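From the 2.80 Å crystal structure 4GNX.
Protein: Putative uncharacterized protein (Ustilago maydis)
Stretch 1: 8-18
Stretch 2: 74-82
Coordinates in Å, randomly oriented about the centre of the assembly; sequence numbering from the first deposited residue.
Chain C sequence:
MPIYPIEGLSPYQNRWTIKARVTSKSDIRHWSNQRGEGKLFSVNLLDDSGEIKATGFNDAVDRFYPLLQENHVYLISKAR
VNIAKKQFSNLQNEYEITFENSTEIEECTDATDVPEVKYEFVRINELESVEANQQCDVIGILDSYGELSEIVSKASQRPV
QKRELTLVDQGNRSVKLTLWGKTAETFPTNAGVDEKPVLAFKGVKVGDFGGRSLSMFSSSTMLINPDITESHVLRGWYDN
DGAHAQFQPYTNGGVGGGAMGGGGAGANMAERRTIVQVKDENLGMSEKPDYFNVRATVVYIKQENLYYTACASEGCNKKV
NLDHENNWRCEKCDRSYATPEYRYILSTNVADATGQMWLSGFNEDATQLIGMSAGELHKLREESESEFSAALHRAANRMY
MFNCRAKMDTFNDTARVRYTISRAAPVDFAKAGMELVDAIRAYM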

ATOM      1  N   GLY C   8      21.384  20.699 -12.644  1.00 42.59           N
ATOM      2  CA  GLY C   8      22.523  21.364 -12.089  1.00 42.03           C
ATOM      3  C   GLY C   8      22.246  22.106 -10.811  1.00 39.59           C
ATOM      4  O   GLY C   8      23.178  22.448 -10.114  1.00 42.66           O
ATOM      5  N   LEU C   9      20.984  22.344 -10.489  1.00 36.82           N
ATOM      6  CA  LEU C   9      20.594  23.162  -9.333  1.00 36.14           C
ATOM      7  C   LEU C   9      20.793  22.530  -7.963  1.00 35.91           C
ATOM      8  O   LEU C   9      20.589  21.331  -7.774  1.00 36.21           O
ATOM      9  CB  LEU C   9      19.130  23.544  -9.447  1.00 35.51           C
ATOM     10  CG  LEU C   9      18.652  24.195 -10.750  1.00 37.07           C
ATOM     11  CD1 LEU C   9      17.116  24.139 -10.800  1.00 35.87           C
ATOM     12  CD2 LEU C   9      19.211  25.607 -10.911  1.00 38.33           C
ATOM     13  N   SER C  10      21.139  23.359  -6.989  1.00 36.79           N
ATOM     14  CA  SER C  10      21.458  22.898  -5.637  1.00 37.38           C
ATOM     15  C   SER C  10      21.380  24.082  -4.681  1.00 38.74           C
ATOM     16  O   SER C  10      21.460  25.237  -5.115  1.00 40.06           O
ATOM     17  CB  SER C  10      22.887  22.332  -5.590  1.00 39.36           C
ATOM     18  OG  SER C  10      23.840  23.363  -5.821  1.00 41.15           O
ATOM     19  N   PRO C  11      21.265  23.808  -3.374  1.00 39.54           N
ATOM     20  CA  PRO C  11      21.351  24.903  -2.394  1.00 41.91           C
ATOM     21  C   PRO C  11      22.721  25.608  -2.385  1.00 45.16           C
ATOM     22  O   PRO C  11      22.813  26.763  -1.958  1.00 47.11           O
ATOM     23  CB  PRO C  11      21.124  24.202  -1.048  1.00 42.79           C
ATOM     24  CG  PRO C  11      20.646  22.811  -1.371  1.00 40.56           C
ATOM     25  CD  PRO C  11      21.153  22.480  -2.734  1.00 39.09           C
ATOM     26  N   TYR C  12      23.760  24.932  -2.886  1.00 46.34           N
ATOM     27  CA  TYR C  12      25.161  25.407  -2.765  1.00 50.62           C
ATOM     28  C   TYR C  12      25.567  26.510  -3.754  1.00 53.49           C
ATOM     29  O   TYR C  12      26.636  27.106  -3.615  1.00 56.53           O
ATOM     30  CB  TYR C  12      26.166  24.224  -2.798  1.00 50.17           C
ATOM     31  CG  TYR C  12      25.786  23.123  -1.838  1.00 48.74           C
ATOM     32  CD1 TYR C  12      26.190  23.160  -0.512  1.00 51.33           C
ATOM     33  CD2 TYR C  12      24.962  22.076  -2.252  1.00 46.31           C
ATOM     34  CE1 TYR C  12      25.809  22.169   0.378  1.00 51.90           C
ATOM     35  CE2 TYR C  12      24.575  21.077  -1.381  1.00 46.32           C
ATOM     36  CZ  TYR C  12      24.995  21.127  -0.065  1.00 49.35           C
ATOM     37  OH  TYR C  12      24.591  20.132   0.797  1.00 49.82           O
ATOM     38  N   GLN C  13      24.709  26.783  -4.734  1.00 53.47           N
ATOM     39  CA  GLN C  13      24.971  27.807  -5.728  1.00 56.55           C
ATOM     40  C   GLN C  13      23.757  28.716  -5.787  1.00 57.99           C
ATOM     41  O   GLN C  13      22.617  28.239  -5.890  1.00 55.19           O
ATOM     42  CB  GLN C  13      25.261  27.163  -7.081  1.00 56.16           C
ATOM     43  CG  GLN C  13      25.405  28.129  -8.241  1.00 60.06           C
ATOM     44  CD  GLN C  13      26.611  29.044  -8.099  1.00 66.79           C
ATOM     45  OE1 GLN C  13      26.496  30.261  -8.235  1.00 69.81           O
ATOM     46  NE2 GLN C  13      27.777  28.461  -7.810  1.00 69.68           N
ATOM     47  N   ASN C  14      24.011  30.021  -5.708  1.00 63.39           N
ATOM     48  CA  ASN C  14      22.939  31.010  -5.625  1.00 66.85           C
ATOM     49  C   ASN C  14      22.772  31.886  -6.855  1.00 68.94           C
ATOM     50  O   ASN C  14      21.685  32.407  -7.098  1.00 70.11           O
ATOM     51  CB  ASN C  14      23.103  31.871  -4.377  1.00 72.78           C
ATOM     52  CG  ASN C  14      22.920  31.075  -3.100  1.00 75.43           C
ATOM     53  OD1 ASN C  14      22.257  30.027  -3.098  1.00 73.90           O
ATOM     54  ND2 ASN C  14      23.514  31.560  -2.004  1.00 79.87           N
ATOM     55  N   ARG C  15      23.846  32.048  -7.621  1.00 69.86           N
ATOM     56  CA  ARG C  15      23.788  32.765  -8.881  1.00 70.61           C
ATOM     57  C   ARG C  15      23.379  31.786  -9.983  1.00 68.18           C
ATOM     58  O   ARG C  15      24.228  31.069 -10.513  1.00 71.56           O
ATOM     59  CB  ARG C  15      25.150  33.399  -9.193  1.00 75.15           C
ATOM     60  CG  ARG C  15      25.123  34.387 -10.351  1.00 79.45           C
ATOM     61  CD  ARG C  15      26.511  34.828 -10.781  1.00 83.99           C
ATOM     62  NE  ARG C  15      27.001  35.985 -10.035  1.00 89.35           N
ATOM     63  CZ  ARG C  15      26.659  37.252 -10.288  1.00 95.24           C
ATOM     64  NH1 ARG C  15      25.795  37.545 -11.261  1.00 95.67           N
ATOM     65  NH2 ARG C  15      27.173  38.238  -9.560  1.00 98.98           N
ATOM     66  N   TRP C  16      22.088  31.735 -10.321  1.00 63.70           N
ATOM     67  CA  TRP C  16      21.629  30.878 -11.430  1.00 60.49           C
ATOM     68  C   TRP C  16      20.391  31.363 -12.126  1.00 59.58           C
ATOM     69  O   TRP C  16      19.566  32.076 -11.537  1.00 59.62           O
ATOM     70  CB  TRP C  16      21.442  29.424 -10.983  1.00 56.53           C
ATOM     71  CG  TRP C  16      20.385  29.250  -9.916  1.00 53.78           C
ATOM     72  CD1 TRP C  16      20.575  29.159  -8.534  1.00 53.66           C
ATOM     73  CD2 TRP C  16      18.930  29.160 -10.105  1.00 51.60           C
ATOM     74  NE1 TRP C  16      19.374  29.012  -7.878  1.00 51.66           N
ATOM     75  CE2 TRP C  16      18.349  29.008  -8.759  1.00 50.93           C
ATOM     76  CE3 TRP C  16      18.087  29.176 -11.203  1.00 50.58           C
ATOM     77  CZ2 TRP C  16      16.983  28.894  -8.562  1.00 49.42           C
ATOM     78  CZ3 TRP C  16      16.715  29.052 -10.990  1.00 49.02           C
ATOM     79  CH2 TRP C  16      16.176  28.917  -9.701  1.00 48.39           C
ATOM     80  N   THR C  17      20.268  30.961 -13.392  1.00 59.42           N
ATOM     81  CA  THR C  17      19.064  31.148 -14.206  1.00 59.28           C
ATOM     82  C   THR C  17      18.733  29.865 -14.978  1.00 56.35           C
ATOM     83  O   THR C  17      19.623  29.226 -15.537  1.00 57.15           O
ATOM     84  CB  THR C  17      19.257  32.290 -15.221  1.00 64.87           C
ATOM     85  OG1 THR C  17      19.251  33.548 -14.537  1.00 67.91           O
ATOM     86  CG2 THR C  17      18.151  32.293 -16.259  1.00 65.63           C
ATOM     87  N   ILE C  18      17.460  29.491 -15.020  1.00 53.49           N
ATOM     88  CA  ILE C  18      17.076  28.334 -15.823  1.00 52.20           C
ATOM     89  C   ILE C  18      16.154  28.715 -16.969  1.00 54.08           C
ATOM     90  O   ILE C  18      15.390  29.675 -16.863  1.00 55.60           O
ATOM     91  CB  ILE C  18      16.447  27.192 -14.982  1.00 48.25           C
ATOM     92  CG1 ILE C  18      15.174  27.655 -14.268  1.00 46.70           C
ATOM     93  CG2 ILE C  18      17.469  26.596 -14.014  1.00 46.29           C
ATOM     94  CD1 ILE C  18      14.499  26.539 -13.496  1.00 44.32           C
ATOM     95  N   TYR C  74      10.048  29.756 -20.032  1.00 64.68           N
ATOM     96  CA  TYR C  74      10.444  30.912 -19.239  1.00 64.82           C
ATOM     97  C   TYR C  74      11.892  30.909 -18.760  1.00 64.61           C
ATOM     98  O   TYR C  74      12.514  29.855 -18.590  1.00 62.56           O
ATOM     99  CB  TYR C  74       9.532  31.041 -18.023  1.00 61.39           C
ATOM    100  CG  TYR C  74       8.058  31.155 -18.336  1.00 62.08           C
ATOM    101  CD1 TYR C  74       7.288  30.019 -18.592  1.00 60.26           C
ATOM    102  CD2 TYR C  74       7.424  32.398 -18.349  1.00 64.92           C
ATOM    103  CE1 TYR C  74       5.932  30.121 -18.864  1.00 61.61           C
ATOM    104  CE2 TYR C  74       6.067  32.505 -18.614  1.00 66.13           C
ATOM    105  CZ  TYR C  74       5.328  31.363 -18.872  1.00 64.34           C
ATOM    106  OH  TYR C  74       3.985  31.457 -19.141  1.00 66.12           O
ATOM    107  N   LEU C  75      12.407  32.118 -18.560  1.00 67.36           N
ATOM    108  CA  LEU C  75      13.661  32.366 -17.871  1.00 66.70           C
ATOM    109  C   LEU C  75      13.292  32.630 -16.434  1.00 65.05           C
ATOM    110  O   LEU C  75      12.628  33.631 -16.132  1.00 66.47           O
ATOM    111  CB  LEU C  75      14.340  33.624 -18.415  1.00 71.99           C
ATOM    112  CG  LEU C  75      15.258  33.523 -19.628  1.00 75.52           C
ATOM    113  CD1 LEU C  75      15.125  34.774 -20.486  1.00 81.97           C
ATOM    114  CD2 LEU C  75      16.697  33.310 -19.186  1.00 74.49           C
ATOM    115  N   ILE C  76      13.719  31.729 -15.554  1.00 62.26           N
ATOM    116  CA  ILE C  76      13.471  31.863 -14.130  1.00 59.58           C
ATOM    117  C   ILE C  76      14.808  32.007 -13.411  1.00 60.14           C
ATOM    118  O   ILE C  76      15.801  31.357 -13.767  1.00 58.51           O
ATOM    119  CB  ILE C  76      12.681  30.663 -13.592  1.00 56.07           C
ATOM    120  CG1 ILE C  76      11.376  30.498 -14.371  1.00 56.19           C
ATOM    121  CG2 ILE C  76      12.399  30.823 -12.102  1.00 54.62           C
ATOM    122  CD1 ILE C  76      10.849  29.079 -14.353  1.00 53.58           C
ATOM    123  N   SER C  77      14.820  32.864 -12.396  1.00 62.29           N
ATOM    124  CA  SER C  77      16.065  33.310 -11.792  1.00 65.05           C
ATOM    125  C   SER C  77      15.876  33.813 -10.370  1.00 65.98           C
ATOM    126  O   SER C  77      14.884  34.471 -10.060  1.00 67.10           O
ATOM    127  CB  SER C  77      16.657  34.444 -12.636  1.00 70.11           C
ATOM    128  OG  SER C  77      18.044  34.569 -12.415  1.00 71.13           O
ATOM    129  N   LYS C  78      16.852  33.502  -9.523  1.00 67.17           N
ATOM    130  CA  LYS C  78      16.963  34.060  -8.168  1.00 68.83           C
ATOM    131  C   LYS C  78      15.814  33.631  -7.259  1.00 63.47           C
ATOM    132  O   LYS C  78      15.043  34.460  -6.755  1.00 63.76           O
ATOM    133  CB  LYS C  78      17.137  35.585  -8.207  1.00 77.38           C
ATOM    134  CG  LYS C  78      18.322  36.064  -7.393  1.00 84.43           C
ATOM    135  CD  LYS C  78      19.094  37.148  -8.137  1.00 96.38           C
ATOM    136  CE  LYS C  78      20.358  37.587  -7.389  1.00104.31           C
ATOM    137  NZ  LYS C  78      21.306  36.454  -7.166  1.00104.48           N
ATOM    138  N   ALA C  79      15.743  32.312  -7.074  1.00 59.02           N
ATOM    139  CA  ALA C  79      14.774  31.607  -6.237  1.00 54.59           C
ATOM    140  C   ALA C  79      15.504  30.565  -5.367  1.00 52.44           C
ATOM    141  O   ALA C  79      16.620  30.163  -5.684  1.00 51.12           O
ATOM    142  CB  ALA C  79      13.755  30.923  -7.123  1.00 50.87           C
ATOM    143  N   ARG C  80      14.879  30.129  -4.275  1.00 52.94           N
ATOM    144  CA  ARG C  80      15.518  29.173  -3.363  1.00 52.47           C
ATOM    145  C   ARG C  80      15.391  27.745  -3.874  1.00 47.78           C
ATOM    146  O   ARG C  80      14.363  27.354  -4.418  1.00 45.19           O
ATOM    147  CB  ARG C  80      14.967  29.281  -1.925  1.00 56.74           C
ATOM    148  CG  ARG C  80      14.790  30.716  -1.439  1.00 65.39           C
ATOM    149  CD  ARG C  80      15.121  31.001   0.036  1.00 70.12           C
ATOM    150  NE  ARG C  80      14.890  32.432   0.311  1.00 75.17           N
ATOM    151  CZ  ARG C  80      15.027  33.042   1.487  1.00 81.33           C
ATOM    152  NH1 ARG C  80      15.409  32.370   2.572  1.00 84.09           N
ATOM    153  NH2 ARG C  80      14.772  34.348   1.578  1.00 84.71           N
ATOM    154  N   VAL C  81      16.466  26.983  -3.715  1.00 46.87           N
ATOM    155  CA  VAL C  81      16.433  25.551  -3.944  1.00 43.58           C
ATOM    156  C   VAL C  81      16.264  24.886  -2.595  1.00 43.55           C
ATOM    157  O   VAL C  81      17.088  25.073  -1.688  1.00 43.42           O
ATOM    158  CB  VAL C  81      17.729  25.015  -4.551  1.00 42.22           C
ATOM    159  CG1 VAL C  81      17.586  23.529  -4.800  1.00 40.40           C
ATOM    160  CG2 VAL C  81      18.081  25.754  -5.825  1.00 41.66           C
ATOM    161  N   ASN C  82      15.198  24.105  -2.497  1.00 42.78           N
ATOM    162  CA  ASN C  82      14.790  23.460  -1.271  1.00 44.13           C
ATOM    163  C   ASN C  82      14.764  21.972  -1.397  1.00 40.29           C
ATOM    164  O   ASN C  82      14.745  21.457  -2.504  1.00 37.43           O
ATOM    165  CB  ASN C  82      13.383  23.899  -0.935  1.00 49.01           C
ATOM    166  CG  ASN C  82      13.370  25.142  -0.108  1.00 56.75           C
ATOM    167  OD1 ASN C  82      14.249  25.351   0.740  1.00 61.53           O
ATOM    168  ND2 ASN C  82      12.372  25.985  -0.335  1.00 60.53           N
TER

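Backbone pairing between two segments often covers only a few residues, and side chains extend the contact beyond it; the contact between residues 8-18 and 74-82 of this Ustilago maydis protein illustrates the division. Its regular part is short. Ile18 and Ile76 form an antiparallel hydrogen-bonded pair, with Ile18 N donating to Ile76 O at 2.8 Å and Ile76 N returning the bond to Ile18 O at 3.0 Å, both nearly straight. The carbonyls are used twice, since Thr17 CA also lies 3.3 Å from Ile76 O and Leu75 CA 3.4 Å from Ile18 O, in CA-H...O contacts.

Alternation along the strands sorts the side chains by chemistry. Ile18 and Ile76 share one face and are buried, as suits branched hydrocarbons; Ile18, with chi1 at p and chi2 at t, brings CG1 to 4.0 Å from Ile76 CB. Thr17 and Ser77 share the other, partly exposed face, and as a non-hydrogen-bonded pair their CA atoms come within 4.4 Å. Thr17 in the m rotamer and Ser77 near t bring their hydroxyls together in a hydrogen bond of 2.6 Å between Thr17 OG1 and Ser77 OG, in which either could be the donor. Ser77 OG is also 3.0 Å from Trp16 O, so this small polar side chain sits beside a backbone carbonyl just beyond the paired residues. The methyl of Thr17 serves a different neighbour: CG2 packs 3.4 Å from Leu75 CD2.

Beyond the strand pair, Trp16 spans the gap. Its CA-to-CB bond points sideways, but chi1 of 62° (p) and chi2 of -97° bring the indole nearer to the second stretch. The buried ring meets both backbone and side chains there: CZ2 lies 3.2 Å from Ala79 O, CZ3 3.7 Å from Ile76 O, and CH2 4.1 Å from Ala79 CB. Ala79, also buried, offers a single methyl to the large ring.

Val81 completes the apolar contact and has the largest covered area of any residue here, 101 Å² of its surface. It points toward the first stretch, and its t rotamer places CG2 4.3 Å from Trp16 CZ2 and 4.4 Å from Leu9 CB, while CG1 reaches to 4.3 Å from Pro11 CD. Pro11 belongs to a type I turn from Ser10 to Gln13, where its phi of -63° fits naturally. In all, 611 Å² is buried, summed over both sides.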